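High affinity transport system protein p37 (Mycoplasma hyorhinis, PDB 3EKI) binds thiamine diphosphate as the extracytoplasmic lipoprotein of a high-affinity transport system, and probably delivers this cofactor for uptake. Local coordinates at residues 46-51 with 362-367; 226-231 with 329-334; 278-281 with 287-290. All coordinates share one frame; numbering follows the deposited sequence.

Contact 1 of 3, residues 46-51 with 362-367; sequences ITFGVS and QTFINL
Phe48 of the strand and Phe364 of the helix meet through the far ends of their rings across a backbone gap of 12.4 Å between their CA atoms, an example of how two long aromatic side chains can span a wide gap between two backbones. The side chains reach toward each other from opposite directions, and only their far ends come together: CE2 of Phe48 lies 4.1 Å from CZ of Phe364, while CZ of Phe48 lies 4.2 Å from CE2 of Phe364. With centroids 5.8 Å apart and planes inclined at 32°, the pair is neither a stack nor a T-shape, but an oblique apolar touch. In both residues CG sits opposite the carbonyl carbon (chi1 -61° in Phe48, -86° in Phe364). For Phe48, whose CB already faces the helix, this leaves the ring on that side; Phe364 starts off to one side and nears the strand only through its ring. A third ring, Phe76 of helix 64-85, meets both edge-to-face, and Phe122 and Tyr384 add further aromatic contacts around the buried pair. Strands 45-51 and 97-103 lie parallel and side by side, joined through helices 52-55 and 64-85 in a beta-alpha-beta crossover; the phenylalanine pair ties helix 354-369 to this unit, within a fold of the periplasmic-binding-protein class.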
loop_
_atom_site.group_PDB
_atom_site.type_symbol
_atom_site.label_atom_id
_atom_site.label_comp_id
_atom_site.label_asym_id
_atom_site.label_seq_id
_atom_site.Cartn_x
_atom_site.Cartn_y
_atom_site.Cartn_z
ATOM N N ILE A 46 25.371 6.746 -1.628
ATOM C CA ILE A 46 24.040 6.582 -1.059
ATOM C C ILE A 46 23.505 5.238 -1.549
ATOM O O ILE A 46 23.522 5.002 -2.744
ATOM C CB ILE A 46 23.161 7.774 -1.435
ATOM C CG1 ILE A 46 23.566 9.088 -0.756
ATOM C CG2 ILE A 46 21.688 7.478 -1.181
ATOM C CD1 ILE A 46 23.168 9.127 0.711
ATOM N N THR A 47 23.076 4.423 -0.603
ATOM C CA THR A 47 22.498 3.121 -0.884
ATOM C C THR A 47 21.030 3.077 -0.461
ATOM O O THR A 47 20.747 3.294 0.718
ATOM C CB THR A 47 23.283 2.017 -0.148
ATOM O OG1 THR A 47 24.641 2.012 -0.604
ATOM C CG2 THR A 47 22.702 0.645 -0.462
ATOM N N PHE A 48 20.131 2.806 -1.395
ATOM C CA PHE A 48 18.719 2.567 -1.138
ATOM C C PHE A 48 18.423 1.090 -0.875
ATOM O O PHE A 48 18.863 0.191 -1.603
ATOM C CB PHE A 48 17.904 3.027 -2.349
ATOM C CG PHE A 48 18.009 4.503 -2.709
ATOM C CD1 PHE A 48 18.347 5.477 -1.788
ATOM C CD2 PHE A 48 17.749 4.904 -4.009
ATOM C CE1 PHE A 48 18.418 6.811 -2.181
ATOM C CE2 PHE A 48 17.806 6.227 -4.405
ATOM C CZ PHE A 48 18.125 7.184 -3.469
ATOM N N GLY A 49 17.647 0.782 0.147
ATOM C CA GLY A 49 17.185 -0.572 0.387
ATOM C C GLY A 49 16.001 -0.810 -0.535
ATOM O O GLY A 49 15.144 0.073 -0.648
ATOM N N VAL A 50 16.004 -1.966 -1.187
ATOM C CA VAL A 50 14.874 -2.381 -2.014
ATOM C C VAL A 50 14.594 -3.864 -1.736
ATOM O O VAL A 50 15.481 -4.603 -1.347
ATOM C CB VAL A 50 15.053 -2.204 -3.527
ATOM C CG1 VAL A 50 15.371 -0.757 -3.875
ATOM C CG2 VAL A 50 16.119 -3.157 -4.056
ATOM N N SER A 51 13.335 -4.226 -1.971
ATOM C CA SER A 51 12.934 -5.591 -1.667
ATOM C C SER A 51 13.783 -6.623 -2.423
ATOM O O SER A 51 13.934 -6.512 -3.636
ATOM C CB SER A 51 11.465 -5.854 -1.995
ATOM O OG SER A 51 11.243 -7.256 -1.843
ATOM N N GLN A 362 14.204 16.071 -3.750
ATOM C CA GLN A 362 13.906 16.816 -4.956
ATOM C C GLN A 362 14.238 16.021 -6.206
ATOM O O GLN A 362 13.565 16.177 -7.236
ATOM C CB GLN A 362 14.691 18.135 -4.965
ATOM C CG GLN A 362 14.174 19.128 -5.999
ATOM C CD GLN A 362 12.728 19.515 -5.712
ATOM O OE1 GLN A 362 12.459 19.921 -4.591
ATOM N NE2 GLN A 362 11.888 19.377 -6.721
ATOM N N THR A 363 15.250 15.155 -6.089
ATOM C CA THR A 363 15.583 14.305 -7.227
ATOM C C THR A 363 14.434 13.321 -7.528
ATOM O O THR A 363 14.109 13.124 -8.708
ATOM C CB THR A 363 16.917 13.577 -7.013
ATOM O OG1 THR A 363 17.956 14.571 -6.954
ATOM C CG2 THR A 363 17.242 12.664 -8.179
ATOM N N PHE A 364 13.824 12.742 -6.509
ATOM C CA PHE A 364 12.654 11.877 -6.734
ATOM C C PHE A 364 11.571 12.674 -7.466
ATOM O O PHE A 364 11.020 12.208 -8.468
ATOM C CB PHE A 364 12.098 11.280 -5.437
ATOM C CG PHE A 364 12.754 10.005 -4.991
ATOM C CD1 PHE A 364 12.471 8.789 -5.580
ATOM C CD2 PHE A 364 13.672 10.008 -3.959
ATOM C CE1 PHE A 364 13.078 7.632 -5.130
ATOM C CE2 PHE A 364 14.292 8.873 -3.509
ATOM C CZ PHE A 364 14.008 7.665 -4.106
ATOM N N ILE A 365 11.271 13.860 -6.975
ATOM C CA ILE A 365 10.225 14.728 -7.504
ATOM C C ILE A 365 10.488 15.058 -8.963
ATOM O O ILE A 365 9.623 14.953 -9.848
ATOM C CB ILE A 365 10.091 15.989 -6.637
ATOM C CG1 ILE A 365 9.570 15.680 -5.234
ATOM C CG2 ILE A 365 9.219 17.028 -7.315
ATOM C CD1 ILE A 365 9.653 16.794 -4.213
ATOM N N ASN A 366 11.737 15.472 -9.227
ATOM C CA ASN A 366 12.073 15.880 -10.592
ATOM C C ASN A 366 12.111 14.696 -11.539
ATOM O O ASN A 366 11.751 14.873 -12.716
ATOM C CB ASN A 366 13.412 16.655 -10.610
ATOM C CG ASN A 366 13.364 17.979 -9.913
ATOM O OD1 ASN A 366 12.365 18.495 -9.417
ATOM N ND2 ASN A 366 14.525 18.639 -9.843
ATOM N N LEU A 367 12.512 13.504 -11.121
ATOM C CA LEU A 367 12.536 12.311 -11.944
ATOM C C LEU A 367 11.095 11.936 -12.349
ATOM O O LEU A 367 10.881 11.502 -13.481
ATOM C CB LEU A 367 13.176 11.090 -11.288
ATOM C CG LEU A 367 14.704 11.055 -11.163
ATOM C CD1 LEU A 367 15.112 9.769 -10.454
ATOM C CD2 LEU A 367 15.405 11.170 -12.510
#

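Contact 2 of 3, residues 226-231 with 329-334. With CA (calcium ion), chain E.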
loop_
_atom_site.group_PDB
_atom_site.type_symbol
_atom_site.label_atom_id
_atom_site.label_comp_id
_atom_site.label_asym_id
_atom_site.label_seq_id
_atom_site.Cartn_x
_atom_site.Cartn_y
_atom_site.Cartn_z
ATOM N N GLU A 226 -27.871 -16.869 -1.460
ATOM C CA GLU A 226 -28.437 -16.976 -0.108
ATOM C C GLU A 226 -27.390 -16.572 0.928
ATOM O O GLU A 226 -27.719 -15.844 1.855
ATOM C CB GLU A 226 -28.964 -18.382 0.100
ATOM C CG GLU A 226 -28.888 -19.030 1.447
ATOM C CD GLU A 226 -29.897 -20.171 1.559
ATOM O OE1 GLU A 226 -29.492 -21.331 1.346
ATOM O OE2 GLU A 226 -31.082 -19.889 1.853
ATOM N N THR A 227 -26.160 -17.037 0.741
ATOM C CA THR A 227 -25.070 -16.708 1.694
ATOM C C THR A 227 -24.752 -15.235 1.669
ATOM O O THR A 227 -24.557 -14.558 2.690
ATOM C CB THR A 227 -23.841 -17.564 1.365
ATOM O OG1 THR A 227 -24.161 -18.947 1.626
ATOM C CG2 THR A 227 -22.664 -17.199 2.263
ATOM N N LEU A 228 -24.667 -14.598 0.505
ATOM C CA LEU A 228 -24.402 -13.164 0.445
ATOM C C LEU A 228 -25.475 -12.387 1.190
ATOM O O LEU A 228 -25.267 -11.398 1.885
ATOM C CB LEU A 228 -24.307 -12.726 -1.009
ATOM C CG LEU A 228 -23.041 -13.132 -1.765
ATOM C CD1 LEU A 228 -23.159 -12.811 -3.242
ATOM C CD2 LEU A 228 -21.844 -12.432 -1.154
ATOM N N ALA A 229 -26.736 -12.839 1.038
ATOM C CA ALA A 229 -27.815 -12.140 1.717
ATOM C C ALA A 229 -27.707 -12.263 3.239
ATOM O O ALA A 229 -27.989 -11.277 3.927
ATOM C CB ALA A 229 -29.191 -12.646 1.282
ATOM N N LYS A 230 -27.301 -13.449 3.692
ATOM C CA LYS A 230 -27.155 -13.670 5.122
ATOM C C LYS A 230 -26.008 -12.831 5.678
ATOM O O LYS A 230 -26.104 -12.307 6.789
ATOM C CB LYS A 230 -26.964 -15.161 5.413
ATOM C CG LYS A 230 -28.224 -16.004 5.250
ATOM C CD LYS A 230 -27.870 -17.454 5.593
ATOM C CE LYS A 230 -29.127 -18.319 5.521
ATOM N NZ LYS A 230 -28.991 -19.603 6.261
ATOM N N ILE A 231 -24.931 -12.686 4.881
ATOM C CA ILE A 231 -23.814 -11.864 5.366
ATOM C C ILE A 231 -24.213 -10.416 5.486
ATOM O O ILE A 231 -23.927 -9.742 6.473
ATOM C CB ILE A 231 -22.617 -12.040 4.400
ATOM C CG1 ILE A 231 -22.028 -13.456 4.495
ATOM C CG2 ILE A 231 -21.544 -10.981 4.587
ATOM C CD1 ILE A 231 -20.969 -13.736 3.435
ATOM N N ASN A 329 -21.500 -20.867 -9.080
ATOM C CA ASN A 329 -22.688 -20.110 -8.633
ATOM C C ASN A 329 -22.409 -19.186 -7.458
ATOM O O ASN A 329 -23.324 -18.762 -6.733
ATOM C CB ASN A 329 -23.812 -21.090 -8.302
ATOM C CG ASN A 329 -23.591 -21.767 -6.966
ATOM O OD1 ASN A 329 -22.451 -22.090 -6.644
ATOM N ND2 ASN A 329 -24.685 -21.951 -6.234
ATOM N N GLU A 330 -21.140 -18.800 -7.277
ATOM C CA GLU A 330 -20.773 -17.841 -6.242
ATOM C C GLU A 330 -20.151 -16.609 -6.877
ATOM O O GLU A 330 -19.685 -16.634 -8.009
ATOM C CB GLU A 330 -19.817 -18.476 -5.227
ATOM C CG GLU A 330 -20.411 -19.738 -4.629
ATOM C CD GLU A 330 -19.652 -20.333 -3.469
ATOM O OE1 GLU A 330 -18.589 -19.786 -3.112
ATOM O OE2 GLU A 330 -20.133 -21.355 -2.920
ATOM N N LYS A 331 -20.167 -15.504 -6.151
ATOM C CA LYS A 331 -19.602 -14.254 -6.549
ATOM C C LYS A 331 -18.823 -13.713 -5.332
ATOM O O LYS A 331 -19.157 -13.960 -4.186
ATOM C CB LYS A 331 -20.628 -13.191 -6.934
ATOM C CG LYS A 331 -21.793 -13.569 -7.811
ATOM C CD LYS A 331 -22.615 -12.340 -8.161
ATOM C CE LYS A 331 -23.454 -11.868 -6.979
ATOM N NZ LYS A 331 -24.322 -12.950 -6.436
ATOM N N MET A 332 -17.818 -12.930 -5.645
ATOM C CA MET A 332 -17.072 -12.135 -4.687
ATOM C C MET A 332 -17.306 -10.661 -4.969
ATOM O O MET A 332 -17.203 -10.218 -6.122
ATOM C CB MET A 332 -15.607 -12.489 -4.871
ATOM C CG MET A 332 -14.680 -12.186 -3.734
ATOM S SD MET A 332 -13.021 -12.851 -4.077
ATOM C CE MET A 332 -12.082 -11.678 -3.090
ATOM N N GLU A 333 -17.634 -9.873 -3.954
ATOM C CA GLU A 333 -17.915 -8.469 -4.150
ATOM C C GLU A 333 -17.439 -7.644 -2.962
ATOM O O GLU A 333 -17.258 -8.180 -1.869
ATOM C CB GLU A 333 -19.416 -8.237 -4.365
ATOM C CG GLU A 333 -20.276 -8.628 -3.188
ATOM C CD GLU A 333 -21.753 -8.805 -3.531
ATOM O OE1 GLU A 333 -22.584 -8.441 -2.677
ATOM O OE2 GLU A 333 -22.139 -9.297 -4.607
ATOM N N ALA A 334 -17.261 -6.360 -3.206
ATOM C CA ALA A 334 -16.872 -5.439 -2.166
ATOM C C ALA A 334 -18.056 -5.128 -1.249
ATOM O O ALA A 334 -19.150 -4.823 -1.735
ATOM C CB ALA A 334 -16.336 -4.160 -2.788
HETATM CA CA CA E . -18.321 -17.189 -9.762
HETATM O O HOH W 1 -20.003 -17.247 -11.310
HETATM O O HOH W 2 -18.067 -14.928 -10.289
#
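Leu228 projects from the helix at about a right angle to the side chain of Lys331, and its CD1 methyl does all the touching. That methyl lies 3.4 Å from Lys331 NZ and 3.9 Å from Lys331 CE, and the same methyl also lies 3.9 Å from Glu333 OE2. The buried leucine thus fits against the polar ends of two strand residues, with no hydrogen bond passing between the segments. Lys331 gets there by folding: its chain is bent at chi3 (-75°) and chi4 (-55°), which turns the ammonium toward the helix although CB starts off to one side. Glu333, whose CB does face the helix, stays extended beyond CG. Each charge has its true partner at helix 225-236 itself, NZ of Lys331 in a salt bridge with Asp225 and OE1 of Glu333 in one with Lys232, so the methyl packs beside two ion pairs.

Beyond this tight spot the contact opens quickly. Glu226, Ala229 and Lys230 lie on the exposed side of the helix, and the side chain of Glu330 makes no contact with residues 226-231. Glu330 works through its backbone instead: its O binds a calcium ion at 2.3 Å, alongside two waters, Lys327 O and Thr326 OG1.

Strand 331-337 is an outermost strand of a five-stranded mixed sheet and pairs antiparallel with 217-223, the strand that leads into helix 225-236. Met332 directs its CB away from that helix, and its side chain packs on Trp220, whereas Glu333 also touches Asn179 and Val183, so that Glu333 lies between helix 225-236 and helix 170-184.

Contact 3 of 3, residues 278-281 with 287-290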
loop_
_atom_site.group_PDB
_atom_site.type_symbol
_atom_site.label_atom_id
_atom_site.label_comp_id
_atom_site.label_asym_id
_atom_site.label_seq_id
_atom_site.Cartn_x
_atom_site.Cartn_y
_atom_site.Cartn_z
ATOM N N ASN A 278 -7.604 -9.541 17.414
ATOM C CA ASN A 278 -6.761 -10.591 18.010
ATOM C C ASN A 278 -7.435 -11.275 19.189
ATOM O O ASN A 278 -7.388 -12.496 19.352
ATOM C CB ASN A 278 -5.418 -9.955 18.434
ATOM C CG ASN A 278 -4.450 -9.937 17.261
ATOM O OD1 ASN A 278 -4.758 -10.392 16.156
ATOM N ND2 ASN A 278 -3.254 -9.404 17.489
ATOM N N GLU A 279 -8.103 -10.484 20.032
ATOM C CA GLU A 279 -8.797 -11.098 21.165
ATOM C C GLU A 279 -9.950 -11.967 20.689
ATOM O O GLU A 279 -10.102 -13.062 21.209
ATOM C CB GLU A 279 -9.327 -10.070 22.156
ATOM C CG GLU A 279 -8.434 -9.887 23.381
ATOM C CD GLU A 279 -9.036 -8.966 24.425
ATOM O OE1 GLU A 279 -9.764 -9.456 25.318
ATOM O OE2 GLU A 279 -8.783 -7.747 24.361
ATOM N N ASP A 280 -10.715 -11.478 19.734
ATOM C CA ASP A 280 -11.808 -12.278 19.163
ATOM C C ASP A 280 -11.307 -13.561 18.525
ATOM O O ASP A 280 -11.884 -14.631 18.709
ATOM C CB ASP A 280 -12.556 -11.397 18.158
ATOM C CG ASP A 280 -13.894 -11.970 17.711
ATOM O OD1 ASP A 280 -13.936 -12.526 16.589
ATOM O OD2 ASP A 280 -14.878 -11.877 18.474
ATOM N N ARG A 281 -10.205 -13.513 17.770
ATOM C CA ARG A 281 -9.673 -14.725 17.161
ATOM C C ARG A 281 -9.213 -15.741 18.185
ATOM O O ARG A 281 -9.341 -16.941 17.991
ATOM C CB ARG A 281 -8.545 -14.360 16.193
ATOM C CG ARG A 281 -7.666 -15.549 15.844
ATOM C CD ARG A 281 -6.522 -15.119 14.937
ATOM N NE ARG A 281 -5.645 -14.118 15.551
ATOM C CZ ARG A 281 -4.662 -13.516 14.884
ATOM N NH1 ARG A 281 -4.427 -13.810 13.614
ATOM N NH2 ARG A 281 -3.878 -12.620 15.455
ATOM N N ALA A 287 -12.669 -19.250 12.945
ATOM C CA ALA A 287 -13.354 -18.202 12.189
ATOM C C ALA A 287 -12.381 -17.282 11.465
ATOM O O ALA A 287 -12.770 -16.299 10.828
ATOM C CB ALA A 287 -14.245 -17.416 13.134
ATOM N N TYR A 288 -11.090 -17.543 11.561
ATOM C CA TYR A 288 -10.063 -16.692 11.000
ATOM C C TYR A 288 -8.972 -17.498 10.321
ATOM O O TYR A 288 -8.619 -18.576 10.801
ATOM C CB TYR A 288 -9.393 -15.888 12.114
ATOM C CG TYR A 288 -10.254 -14.857 12.772
ATOM C CD1 TYR A 288 -11.052 -15.140 13.870
ATOM C CD2 TYR A 288 -10.261 -13.552 12.266
ATOM C CE1 TYR A 288 -11.840 -14.161 14.457
ATOM C CE2 TYR A 288 -11.039 -12.585 12.848
ATOM C CZ TYR A 288 -11.822 -12.882 13.936
ATOM O OH TYR A 288 -12.578 -11.862 14.464
ATOM N N LYS A 289 -8.428 -16.957 9.244
ATOM C CA LYS A 289 -7.304 -17.581 8.547
ATOM C C LYS A 289 -6.482 -16.513 7.842
ATOM O O LYS A 289 -7.027 -15.544 7.305
ATOM C CB LYS A 289 -7.788 -18.620 7.547
ATOM C CG LYS A 289 -6.672 -19.455 6.936
ATOM C CD LYS A 289 -7.257 -20.431 5.920
ATOM C CE LYS A 289 -7.888 -21.609 6.671
ATOM N NZ LYS A 289 -6.793 -22.495 7.172
ATOM N N GLN A 290 -5.164 -16.688 7.865
ATOM C CA GLN A 290 -4.286 -15.706 7.220
ATOM C C GLN A 290 -3.991 -16.131 5.790
ATOM O O GLN A 290 -3.212 -17.070 5.542
ATOM C CB GLN A 290 -2.985 -15.498 8.015
ATOM C CG GLN A 290 -2.120 -14.361 7.488
ATOM C CD GLN A 290 -0.679 -14.387 7.941
ATOM O OE1 GLN A 290 -0.413 -14.336 9.134
ATOM N NE2 GLN A 290 0.254 -14.479 7.012
#
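Tyr288 is held by two neighbours on one helix, Asp280 at its hydroxyl and Arg281 over its ring, which shows how a single aromatic residue can combine a polar and an apolar grip. Its OH donates a 2.6 Å hydrogen bond to Asp280 OD1, reaching that oxygen on its anti side and 26° out of the carboxylate plane. Asp280 OD1 lies at the edge of the ring, near its plane, and carboxylate and ring are turned 77° apart. Over one face comes Arg281, not with its charge but with CB, 3.8 Å from the ring centroid in a CH-pi contact; CB lies 3.5 Å from Tyr288 CD1, toward the rim. CG of Arg281 follows alongside, and the bend at chi3 (61°) leads the guanidinium away from the tyrosine. The tyrosine stands on strand 288-290, parallel to strand 248-250, and the chain between them runs through helices 256-269 and 277-283, a crossover of the beta-alpha-beta kind with two helices in the connection. In the second shell the carboxylate is fixed at both oxygens: OD1 also takes a salt bridge from Arg244 NE, and OD2 a hydrogen bond from Trp240 NE1, which would probably favour its charged form. Trp240 and Arg244, both on helix 240-245, touch the tyrosine as well, and Tyr288 also packs on Ile248 of the neighbouring strand.

The three contacts divide between two sides of the molecule. Contact 1 lies across the chain's centre from the other two, with its centre 44 Å from that of contact 2 and 38 Å from that of contact 3. Contacts 2 and 3 are closer, 21 Å between centres and about 11 Å between nearest atoms, and they reach the two outermost strands, 331-337 and 288-290, of one five-stranded sheet. None lies directly at the thiamine diphosphate: the side chains of Phe364 and Arg281 are about 13 and 14 Å from it. Calcium is nearer, bound by contact 2 itself, while a second ion sits about 9 Å from the Phe48 side chain.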